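Local coordinates for 450aa long hypothetical fmu protein (Pyrococcus horikoshii, PDB 2YXL) that probably methylates carbon 5 of cytosine in RNA, using S-adenosyl-L-methionine as methyl donor, and binds the cofactor analogue sinefungin, at residues V75-T78 and P79-D83; S159-I162 and E163-G167; R320-P323 and E324-E328. All coordinates share one frame; numbering follows the deposited sequence.

Contact 1: V75-T78 and P79-D83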
loop_
_atom_site.group_PDB
_atom_site.type_symbol
_atom_site.label_atom_id
_atom_site.label_comp_id
_atom_site.label_asym_id
_atom_site.label_seq_id
_atom_site.Cartn_x
_atom_site.Cartn_y
_atom_site.Cartn_z
ATOM N N VAL A 75 -2.550 -1.058 -30.808
ATOM C CA VAL A 75 -3.706 -0.188 -31.023
ATOM C C VAL A 75 -3.360 1.094 -31.786
ATOM O O VAL A 75 -4.142 1.550 -32.614
ATOM C CB VAL A 75 -4.394 0.138 -29.671
ATOM C CG1 VAL A 75 -5.299 1.356 -29.773
ATOM C CG2 VAL A 75 -5.169 -1.075 -29.172
ATOM N N GLY A 76 -2.194 1.673 -31.504
ATOM C CA GLY A 76 -1.764 2.905 -32.166
ATOM C C GLY A 76 -1.682 4.119 -31.255
ATOM O O GLY A 76 -1.007 5.097 -31.581
ATOM N N VAL A 77 -2.373 4.062 -30.117
ATOM C CA VAL A 77 -2.377 5.153 -29.137
ATOM C C VAL A 77 -2.212 4.620 -27.717
ATOM O O VAL A 77 -2.432 3.434 -27.463
ATOM C CB VAL A 77 -3.689 5.988 -29.196
ATOM C CG1 VAL A 77 -3.809 6.738 -30.525
ATOM C CG2 VAL A 77 -4.912 5.103 -28.952
ATOM N N THR A 78 -1.837 5.495 -26.789
ATOM C CA THR A 78 -1.838 5.133 -25.375
ATOM C C THR A 78 -3.227 4.636 -24.942
ATOM O O THR A 78 -4.244 5.203 -25.348
ATOM C CB THR A 78 -1.360 6.288 -24.460
ATOM O OG1 THR A 78 -1.531 5.903 -23.090
ATOM C CG2 THR A 78 -2.137 7.586 -24.726
ATOM N N PRO A 79 -3.276 3.546 -24.152
ATOM C CA PRO A 79 -4.565 3.068 -23.637
ATOM C C PRO A 79 -5.215 4.056 -22.667
ATOM O O PRO A 79 -6.389 3.903 -22.321
ATOM C CB PRO A 79 -4.192 1.778 -22.904
ATOM C CG PRO A 79 -2.741 1.937 -22.571
ATOM C CD PRO A 79 -2.157 2.684 -23.721
ATOM N N LEU A 80 -4.452 5.062 -22.243
ATOM C CA LEU A 80 -4.945 6.068 -21.299
ATOM C C LEU A 80 -6.058 6.962 -21.852
ATOM O O LEU A 80 -6.867 7.463 -21.076
ATOM C CB LEU A 80 -3.785 6.900 -20.728
ATOM C CG LEU A 80 -3.156 6.478 -19.384
ATOM C CD1 LEU A 80 -3.155 4.967 -19.137
ATOM C CD2 LEU A 80 -1.738 7.037 -19.235
ATOM N N ILE A 81 -6.118 7.138 -23.174
ATOM C CA ILE A 81 -7.190 7.944 -23.797
ATOM C C ILE A 81 -8.464 7.142 -24.076
ATOM O O ILE A 81 -9.489 7.704 -24.471
ATOM C CB ILE A 81 -6.742 8.660 -25.112
ATOM C CG1 ILE A 81 -6.449 7.646 -26.224
ATOM C CG2 ILE A 81 -5.568 9.612 -24.851
ATOM C CD1 ILE A 81 -6.559 8.222 -27.625
ATOM N N LEU A 82 -8.383 5.832 -23.873
ATOM C CA LEU A 82 -9.484 4.915 -24.119
ATOM C C LEU A 82 -10.428 4.826 -22.919
ATOM O O LEU A 82 -10.065 5.197 -21.800
ATOM C CB LEU A 82 -8.915 3.527 -24.441
ATOM C CG LEU A 82 -8.663 3.024 -25.873
ATOM C CD1 LEU A 82 -8.404 4.106 -26.912
ATOM C CD2 LEU A 82 -7.533 2.003 -25.863
ATOM N N ASP A 83 -11.640 4.333 -23.173
ATOM C CA ASP A 83 -12.633 4.007 -22.140
ATOM C C ASP A 83 -12.044 3.052 -21.081
ATOM O O ASP A 83 -11.290 2.139 -21.430
ATOM C CB ASP A 83 -13.872 3.395 -22.815
ATOM C CG ASP A 83 -14.806 2.698 -21.835
ATOM O OD1 ASP A 83 -14.536 1.524 -21.492
ATOM O OD2 ASP A 83 -15.818 3.314 -21.425
#
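T78 meets L80 through its hydroxyl: OG1 accepts the backbone N-H of L80 at 3.2 Å, with an angle of 163° at the hydrogen. The threonine places its oxygen there by setting OG1 anti to its own N (chi1 174°), which brings the hydroxyl forward beside the carbonyl carbon and over the start of the turn. A second, weak bond runs from I81 N to T78 O (3.5 Å), so one residue offers two acceptors to two successive amides. The chain then repeats the pattern one step on, L82 N bonding to P79 O. This is the close-knit side of the contact: P79 is buried against D68 and I71 of helix 47-75, and R87 of helix 84-99 binds the carbonyls of both P79 and L82. With a valine in its place the hydroxyl is lost, and the L80 amide would probably be left without that acceptor, loosening the first step of the turn. The other side is looser, with I81 exposed and V77 and L82 partly so. V77 CG2 and I81 CD1 touch at 3.8 Å, the two side chains crossing at about a right angle, while L82 CD1 approaches the same V77 methyl from farther away, at 4.2 Å. T78 CG2 meets I81 CG2 with equally light contact (4.0 Å). G76, with positive phi, is the first residue beyond helix 47-75 and D83 N-caps the next helix; between them lies an ST turn at T78 overlapping the 3-10 turn 79-81, a compact helix-to-helix connection in the all-helical N-terminal region.

Contact 2: S159-I162 and E163-G167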
loop_
_atom_site.group_PDB
_atom_site.type_symbol
_atom_site.label_atom_id
_atom_site.label_comp_id
_atom_site.label_asym_id
_atom_site.label_seq_id
_atom_site.Cartn_x
_atom_site.Cartn_y
_atom_site.Cartn_z
ATOM N N SER A 159 12.298 3.543 -16.183
ATOM C CA SER A 159 13.722 3.887 -16.185
ATOM C C SER A 159 14.115 4.943 -15.148
ATOM O O SER A 159 15.182 4.845 -14.538
ATOM C CB SER A 159 14.154 4.334 -17.585
ATOM O OG SER A 159 15.566 4.319 -17.707
ATOM N N TRP A 160 13.252 5.941 -14.950
ATOM C CA TRP A 160 13.511 7.011 -13.980
ATOM C C TRP A 160 13.570 6.480 -12.549
ATOM O O TRP A 160 14.376 6.955 -11.746
ATOM C CB TRP A 160 12.473 8.138 -14.098
ATOM C CG TRP A 160 11.149 7.855 -13.428
ATOM C CD1 TRP A 160 10.034 7.326 -14.009
ATOM C CD2 TRP A 160 10.809 8.091 -12.051
ATOM N NE1 TRP A 160 9.022 7.214 -13.084
ATOM C CE2 TRP A 160 9.471 7.676 -11.874
ATOM C CE3 TRP A 160 11.510 8.611 -10.951
ATOM C CZ2 TRP A 160 8.814 7.765 -10.640
ATOM C CZ3 TRP A 160 10.858 8.699 -9.724
ATOM C CH2 TRP A 160 9.522 8.278 -9.581
ATOM N N LEU A 161 12.714 5.503 -12.239
ATOM C CA LEU A 161 12.672 4.894 -10.914
ATOM C C LEU A 161 13.912 4.038 -10.693
ATOM O O LEU A 161 14.560 4.141 -9.652
ATOM C CB LEU A 161 11.412 4.041 -10.736
ATOM C CG LEU A 161 10.652 4.047 -9.398
ATOM C CD1 LEU A 161 9.996 2.694 -9.163
ATOM C CD2 LEU A 161 11.508 4.433 -8.187
ATOM N N ILE A 162 14.234 3.203 -11.682
ATOM C CA ILE A 162 15.435 2.365 -11.651
ATOM C C ILE A 162 16.677 3.211 -11.381
ATOM O O ILE A 162 17.514 2.854 -10.550
ATOM C CB ILE A 162 15.610 1.577 -12.972
ATOM C CG1 ILE A 162 14.444 0.600 -13.167
ATOM C CG2 ILE A 162 16.960 0.855 -13.001
ATOM C CD1 ILE A 162 14.380 -0.046 -14.543
ATOM N N GLU A 163 16.774 4.339 -12.084
ATOM C CA GLU A 163 17.876 5.276 -11.916
ATOM C C GLU A 163 17.888 5.861 -10.503
ATOM O O GLU A 163 18.929 5.895 -9.845
ATOM C CB GLU A 163 17.781 6.393 -12.964
ATOM C CG GLU A 163 19.120 7.029 -13.339
ATOM C CD GLU A 163 20.057 6.065 -14.062
ATOM O OE1 GLU A 163 21.268 6.069 -13.747
ATOM O OE2 GLU A 163 19.585 5.303 -14.936
ATOM N N ARG A 164 16.717 6.297 -10.042
ATOM C CA ARG A 164 16.562 6.905 -8.720
ATOM C C ARG A 164 16.875 5.928 -7.581
ATOM O O ARG A 164 17.459 6.324 -6.573
ATOM C CB ARG A 164 15.150 7.485 -8.568
ATOM C CG ARG A 164 14.982 8.519 -7.460
ATOM C CD ARG A 164 15.658 9.842 -7.797
ATOM N NE ARG A 164 15.301 10.888 -6.841
ATOM C CZ ARG A 164 14.360 11.808 -7.045
ATOM N NH1 ARG A 164 13.671 11.830 -8.182
ATOM N NH2 ARG A 164 14.111 12.715 -6.111
ATOM N N VAL A 165 16.493 4.661 -7.746
ATOM C CA VAL A 165 16.824 3.613 -6.773
ATOM C C VAL A 165 18.334 3.337 -6.761
ATOM O O VAL A 165 18.932 3.195 -5.689
ATOM C CB VAL A 165 16.011 2.305 -7.013
ATOM C CG1 VAL A 165 16.486 1.181 -6.097
ATOM C CG2 VAL A 165 14.521 2.548 -6.800
ATOM N N LYS A 166 18.946 3.286 -7.946
ATOM C CA LYS A 166 20.403 3.111 -8.068
ATOM C C LYS A 166 21.199 4.172 -7.311
ATOM O O LYS A 166 22.239 3.868 -6.727
ATOM C CB LYS A 166 20.842 3.067 -9.536
ATOM C CG LYS A 166 20.986 1.661 -10.101
ATOM C CD LYS A 166 21.356 1.686 -11.578
ATOM C CE LYS A 166 21.332 0.283 -12.177
ATOM N NZ LYS A 166 21.591 0.280 -13.646
ATOM N N GLY A 167 20.702 5.408 -7.319
ATOM C CA GLY A 167 21.322 6.507 -6.575
ATOM C C GLY A 167 21.212 6.366 -5.065
ATOM O O GLY A 167 21.910 7.056 -4.319
#
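R164 N donates to W160 O at 3.0 Å, one of four successive i to i+4 bonds that satisfy the carbonyls of S159 through I162. The straightest at its acceptor is V165 N to L161 O (2.8 Å), where the amide lies nearly along the C=O axis; the amides of E163, R164 and K166 are instead tilted by some 26° to 32° from the carbonyl planes of S159, W160 and I162. At the start of this helix S159 N is taken up by the side chain of E152. Among the side chains, L161 CD2 rests on V165 CG2 at 3.8 Å, and L161 CB lies over one face of the W160 ring. R164 has CG anti to its N (chi1 -161°) and bends at chi2, which carries the guanidinium outward from the helix, roughly square to its axis, with NH1 4.5 Å from W160 CZ3, at the margin of contact. Its charge is met by others: NH1 forms a salt bridge with E358, F393 gives a cation-pi contact, and E395 makes a long, weak ion pair with NH2. The carbonyls of S159 to I162 are thus satisfied within the helix, whereas its first amide depends on E152 and the R164 guanidinium on partners beyond it, with W160 alongside against L356, E358 and I361.

Contact 3: R320-P323 and E324-E328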
loop_
_atom_site.group_PDB
_atom_site.type_symbol
_atom_site.label_atom_id
_atom_site.label_comp_id
_atom_site.label_asym_id
_atom_site.label_seq_id
_atom_site.Cartn_x
_atom_site.Cartn_y
_atom_site.Cartn_z
ATOM N N ARG A 320 -2.118 21.373 9.089
ATOM C CA ARG A 320 -1.292 22.578 9.185
ATOM C C ARG A 320 -1.906 23.554 10.191
ATOM O O ARG A 320 -1.194 24.333 10.829
ATOM C CB ARG A 320 -1.092 23.240 7.819
ATOM C CG ARG A 320 -0.078 22.532 6.929
ATOM C CD ARG A 320 -0.749 21.810 5.776
ATOM N NE ARG A 320 -0.978 22.708 4.648
ATOM C CZ ARG A 320 -1.823 22.476 3.645
ATOM N NH1 ARG A 320 -2.553 21.369 3.612
ATOM N NH2 ARG A 320 -1.945 23.364 2.672
ATOM N N LYS A 321 -3.232 23.501 10.314
ATOM C CA LYS A 321 -3.950 24.102 11.438
ATOM C C LYS A 321 -3.751 23.182 12.643
ATOM O O LYS A 321 -3.476 21.991 12.473
ATOM C CB LYS A 321 -5.440 24.258 11.118
ATOM C CG LYS A 321 -5.736 24.996 9.817
ATOM C CD LYS A 321 -7.221 24.958 9.484
ATOM C CE LYS A 321 -7.473 25.239 8.008
ATOM N NZ LYS A 321 -7.097 26.625 7.607
ATOM N N ALA A 322 -3.912 23.725 13.849
ATOM C CA ALA A 322 -3.462 23.072 15.089
ATOM C C ALA A 322 -1.934 23.043 15.080
ATOM O O ALA A 322 -1.337 22.193 14.411
ATOM C CB ALA A 322 -4.047 21.668 15.244
ATOM N N PRO A 323 -1.287 23.970 15.818
ATOM C CA PRO A 323 -1.767 24.943 16.816
ATOM C C PRO A 323 -2.991 25.780 16.433
ATOM O O PRO A 323 -3.381 25.822 15.266
ATOM C CB PRO A 323 -0.555 25.858 17.013
ATOM C CG PRO A 323 0.599 24.991 16.735
ATOM C CD PRO A 323 0.169 24.093 15.616
ATOM N N GLU A 324 -3.560 26.458 17.432
ATOM C CA GLU A 324 -4.841 27.192 17.334
ATOM C C GLU A 324 -6.033 26.391 16.773
ATOM O O GLU A 324 -6.897 26.931 16.077
ATOM C CB GLU A 324 -4.706 28.607 16.711
ATOM C CG GLU A 324 -3.624 28.824 15.644
ATOM C CD GLU A 324 -4.053 28.416 14.240
ATOM O OE1 GLU A 324 -5.258 28.175 14.013
ATOM O OE2 GLU A 324 -3.174 28.335 13.358
ATOM N N ILE A 325 -6.057 25.099 17.097
ATOM C CA ILE A 325 -7.245 24.253 16.964
ATOM C C ILE A 325 -7.367 23.445 18.253
ATOM O O ILE A 325 -8.450 23.338 18.834
ATOM C CB ILE A 325 -7.177 23.297 15.733
ATOM C CG1 ILE A 325 -7.265 24.073 14.405
ATOM C CG2 ILE A 325 -8.252 22.200 15.814
ATOM C CD1 ILE A 325 -8.617 24.730 14.103
ATOM N N ILE A 326 -6.240 22.891 18.696
ATOM C CA ILE A 326 -6.175 22.108 19.930
ATOM C C ILE A 326 -5.233 22.743 20.956
ATOM O O ILE A 326 -5.266 22.396 22.139
ATOM C CB ILE A 326 -5.761 20.635 19.663
ATOM C CG1 ILE A 326 -4.439 20.567 18.886
ATOM C CG2 ILE A 326 -6.879 19.893 18.924
ATOM C CD1 ILE A 326 -3.732 19.226 18.972
ATOM N N GLY A 327 -4.399 23.672 20.494
ATOM C CA GLY A 327 -3.467 24.387 21.362
ATOM C C GLY A 327 -2.050 24.413 20.826
ATOM O O GLY A 327 -1.733 23.723 19.854
ATOM N N GLU A 328 -1.197 25.213 21.464
ATOM C CA GLU A 328 0.211 25.320 21.088
ATOM C C GLU A 328 0.985 24.098 21.595
ATOM O O GLU A 328 0.876 23.019 21.015
ATOM C CB GLU A 328 0.816 26.627 21.617
ATOM C CG GLU A 328 2.032 27.128 20.836
ATOM C CD GLU A 328 1.664 27.906 19.579
ATOM O OE1 GLU A 328 2.435 27.843 18.598
ATOM O OE2 GLU A 328 0.613 28.585 19.567
#
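I325 packs back on A322, CB to CB at 3.6 Å, and its CG1 lies 3.8 Å from K321 CB. That reach follows from a chi1 of -69°, which sets CG1 anti to the carbonyl carbon and beside the residue's own N, on the side of K321. I326 instead holds CG1 in the crowded position between N and carbonyl carbon (chi1 55°), bringing CG1 to A322 CB at 3.8 Å while the side chain also packs on Y288 and F290. A322 is thus gripped by two isoleucines in succession. The backbone turns sharply here: A322 and E324 have positive phi, and the peptide before P323 is cis. E324, its chain bent at chi2, curls back beside the P323 carbonyl. P323 CA gives a CA-H...O contact to G327 O (3.3 Å). E328, also bent at chi2, brings its carboxylate to the rim of the P323 ring beside CB and CG, OE1 3.9 Å from CG, and makes a long, weak ion pair with R377. R320 takes no part in the turn; it touches sinefungin and forms salt bridges with D318 and E370. With no hydrogen bond joining 320-323 to 324-328, the turn probably depends on apolar contacts round A322 and the P323 CA-H...O contact, while strong charge pairing gathers at the cofactor end.

The three local contacts follow one another along the chain without touching. Contacts 1 and 2 are the nearest pair, their centres 27 Å apart and their closest atoms about 12 Å apart; contact 3 has its centre 39 Å from that of contact 2 and 47 Å from that of contact 1. Contact 3 alone reaches the cofactor pocket: R320 touches sinefungin, and the K321 side chain lies about 8 Å from it. Contact 2 lies away from the pocket, in the ferredoxin-like part, yet its R164 forms a salt bridge with E358 and a cation-pi contact with F393, both in the methyltransferase part, F393 three residues after the predicted nucleophile C390. Contact 1 belongs to the helical N-terminal region, away from these sites.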